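Long-range contact in Phl p 3 allergen (Phleum pratense, PDB 3FT9), which is a secreted grass-pollen allergen of the expansin B family, resembling the C-terminal domain of expansins and probably acting on or binding plant cell walls: residues A[34-39]-A[64-69]. Sequence-based numbering, arbitrary orientation.
Sequences ELRQHG and PFNFRF
Glu34 pairs with Arg68 and Arg36 with Asn66 as antiparallel hydrogen-bonded pairs, flanking the non-hydrogen-bonded pair Leu35–Phe67, where the CA atoms lie 4.6 Å apart. Strand 30-36 thereby meets strand 65-71 within the antiparallel sheet of the expansin C-terminal domain. On the polar face, Glu34 OE1 takes two bonds from Arg68 side-on, from NE at 2.9 Å and NH2 at 3.0 Å. The oxygen sits in the guanidinium plane, while the carboxylate and guanidinium planes stand 86° apart; Trp43 adds a cation-pi contact to Arg68. Farther along this face, Asn66 ND2 lies over the centre of the Arg36 guanidinium, 3.6 Å from CZ, with the amide and guanidinium planes only 15° apart. Asn66 ND2 also gives a weak bond to Arg36 O, and its OD1 accepts from Glu81 N, while Arg36 NH1 bonds Ser40 O. On the other face, Leu35 CD1 reaches across to both phenylalanines, 3.9 Å from Phe65 CB and 3.9 Å from Phe67 CE1. Its CG lies anti to the backbone N (chi1 177°), which carries CD1 toward the neighbouring strand. Phe67 continues inward to Phe6 and Leu19. Past the paired residues, a water joins His38 ND1, in the plane of the imidazole, to the carbonyl oxygen of Pro64, a residue preceded by a cis peptide bond. The contact is thus two-sided: an apolar face turned to the domain interior, and a polar one where two donors on Glu34 OE1 would probably offset the like charge of Glu32 near OE2 and favour the ionised acid.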
loop_
_atom_site.group_PDB
_atom_site.type_symbol
_atom_site.label_atom_id
_atom_site.label_comp_id
_atom_site.label_asym_id
_atom_site.label_seq_id
_atom_site.Cartn_x
_atom_site.Cartn_y
_atom_site.Cartn_z
ATOM N N GLU A 34 -2.307 -3.398 -4.437
ATOM C CA GLU A 34 -1.309 -4.453 -4.307
ATOM C C GLU A 34 0.048 -3.892 -3.948
ATOM O O GLU A 34 0.380 -2.782 -4.383
ATOM C CB GLU A 34 -1.204 -5.198 -5.641
ATOM C CG GLU A 34 -2.322 -6.167 -5.823
ATOM C CD GLU A 34 -3.036 -6.007 -7.103
ATOM O OE1 GLU A 34 -2.363 -5.848 -8.081
ATOM O OE2 GLU A 34 -4.277 -6.019 -7.144
ATOM N N LEU A 35 0.833 -4.657 -3.196
ATOM C CA LEU A 35 2.238 -4.297 -2.893
ATOM C C LEU A 35 3.187 -5.151 -3.725
ATOM O O LEU A 35 2.941 -6.327 -3.968
ATOM C CB LEU A 35 2.572 -4.674 -1.523
ATOM C CG LEU A 35 4.046 -4.433 -1.055
ATOM C CD1 LEU A 35 3.961 -3.849 0.317
ATOM C CD2 LEU A 35 4.632 -5.728 -0.880
ATOM N N ARG A 36 4.290 -4.592 -4.143
ATOM C CA ARG A 36 5.331 -5.418 -4.768
ATOM C C ARG A 36 6.630 -5.131 -3.954
ATOM O O ARG A 36 7.051 -3.996 -3.863
ATOM C CB ARG A 36 5.513 -5.013 -6.245
ATOM C CG ARG A 36 6.663 -5.763 -6.959
ATOM C CD ARG A 36 6.686 -5.543 -8.440
ATOM N NE ARG A 36 7.212 -4.268 -8.866
ATOM C CZ ARG A 36 8.508 -3.937 -8.941
ATOM N NH1 ARG A 36 9.448 -4.804 -8.560
ATOM N NH2 ARG A 36 8.844 -2.708 -9.372
ATOM N N GLN A 37 7.264 -6.157 -3.421
ATOM C CA GLN A 37 8.511 -5.966 -2.701
ATOM C C GLN A 37 9.706 -5.602 -3.630
ATOM O O GLN A 37 9.600 -5.774 -4.849
ATOM C CB GLN A 37 8.855 -7.220 -1.839
ATOM C CG GLN A 37 7.844 -7.514 -0.755
ATOM C CD GLN A 37 8.283 -8.709 0.001
ATOM O OE1 GLN A 37 9.358 -8.722 0.574
ATOM N NE2 GLN A 37 7.499 -9.755 -0.055
ATOM N N HIS A 38 10.758 -4.968 -3.060
ATOM C CA HIS A 38 11.956 -4.548 -3.828
ATOM C C HIS A 38 12.532 -5.760 -4.515
ATOM O O HIS A 38 12.742 -6.859 -3.916
ATOM C CB HIS A 38 13.071 -3.845 -3.001
ATOM C CG HIS A 38 14.175 -3.273 -3.846
ATOM N ND1 HIS A 38 13.986 -2.184 -4.668
ATOM C CD2 HIS A 38 15.466 -3.672 -4.034
ATOM C CE1 HIS A 38 15.126 -1.895 -5.276
ATOM N NE2 HIS A 38 16.033 -2.788 -4.912
ATOM N N GLY A 39 12.715 -5.572 -5.800
ATOM C CA GLY A 39 13.311 -6.571 -6.605
ATOM C C GLY A 39 12.485 -7.795 -6.740
ATOM O O GLY A 39 13.024 -8.860 -7.005
ATOM N N PRO A 64 12.407 -0.592 -0.814
ATOM C CA PRO A 64 11.220 0.214 -0.636
ATOM C C PRO A 64 10.107 -0.474 -1.347
ATOM O O PRO A 64 10.329 -1.259 -2.273
ATOM C CB PRO A 64 11.522 1.483 -1.398
ATOM C CG PRO A 64 13.005 1.551 -1.416
ATOM C CD PRO A 64 13.528 0.140 -1.385
ATOM N N PHE A 65 8.885 -0.185 -0.942
ATOM C CA PHE A 65 7.766 -0.950 -1.445
ATOM C C PHE A 65 7.092 -0.161 -2.560
ATOM O O PHE A 65 6.962 1.021 -2.497
ATOM C CB PHE A 65 6.805 -1.212 -0.277
ATOM C CG PHE A 65 7.458 -1.904 0.939
ATOM C CD1 PHE A 65 7.861 -3.247 0.868
ATOM C CD2 PHE A 65 7.635 -1.232 2.123
ATOM C CE1 PHE A 65 8.397 -3.864 1.935
ATOM C CE2 PHE A 65 8.226 -1.888 3.188
ATOM C CZ PHE A 65 8.574 -3.193 3.092
ATOM N N ASN A 66 6.645 -0.851 -3.598
ATOM C CA ASN A 66 5.836 -0.303 -4.631
ATOM C C ASN A 66 4.404 -0.721 -4.484
ATOM O O ASN A 66 4.167 -1.738 -3.863
ATOM C CB ASN A 66 6.331 -0.848 -5.958
ATOM C CG ASN A 66 7.867 -0.814 -6.035
ATOM O OD1 ASN A 66 8.470 0.249 -6.123
ATOM N ND2 ASN A 66 8.466 -1.949 -5.898
ATOM N N PHE A 67 3.478 0.063 -5.062
ATOM C CA PHE A 67 2.053 -0.136 -4.913
ATOM C C PHE A 67 1.396 0.030 -6.291
ATOM O O PHE A 67 1.899 0.817 -7.099
ATOM C CB PHE A 67 1.436 0.807 -3.899
ATOM C CG PHE A 67 1.926 0.572 -2.501
ATOM C CD1 PHE A 67 1.338 -0.364 -1.706
ATOM C CD2 PHE A 67 3.069 1.277 -2.029
ATOM C CE1 PHE A 67 1.854 -0.599 -0.432
ATOM C CE2 PHE A 67 3.591 1.073 -0.821
ATOM C CZ PHE A 67 2.953 0.097 0.009
ATOM N N ARG A 68 0.363 -0.744 -6.564
ATOM C CA ARG A 68 -0.480 -0.645 -7.780
ATOM C C ARG A 68 -1.968 -0.568 -7.223
ATOM O O ARG A 68 -2.288 -1.239 -6.243
ATOM C CB ARG A 68 -0.308 -1.892 -8.647
ATOM C CG ARG A 68 -1.372 -2.077 -9.733
ATOM C CD ARG A 68 -0.889 -3.151 -10.754
ATOM N NE ARG A 68 -1.119 -4.517 -10.318
ATOM C CZ ARG A 68 -0.680 -5.588 -10.973
ATOM N NH1 ARG A 68 0.027 -5.426 -12.069
ATOM N NH2 ARG A 68 -0.934 -6.815 -10.549
ATOM N N PHE A 69 -2.803 0.296 -7.828
ATOM C CA PHE A 69 -4.168 0.571 -7.449
ATOM C C PHE A 69 -5.008 0.285 -8.654
ATOM O O PHE A 69 -4.474 0.413 -9.791
ATOM C CB PHE A 69 -4.288 2.046 -7.205
ATOM C CG PHE A 69 -3.711 2.429 -5.926
ATOM C CD1 PHE A 69 -4.524 2.499 -4.784
ATOM C CD2 PHE A 69 -2.346 2.605 -5.803
ATOM C CE1 PHE A 69 -3.964 2.785 -3.521
ATOM C CE2 PHE A 69 -1.803 2.894 -4.540
ATOM C CZ PHE A 69 -2.616 2.974 -3.405
HETATM O O HOH W 1 11.490 -1.142 -4.667
#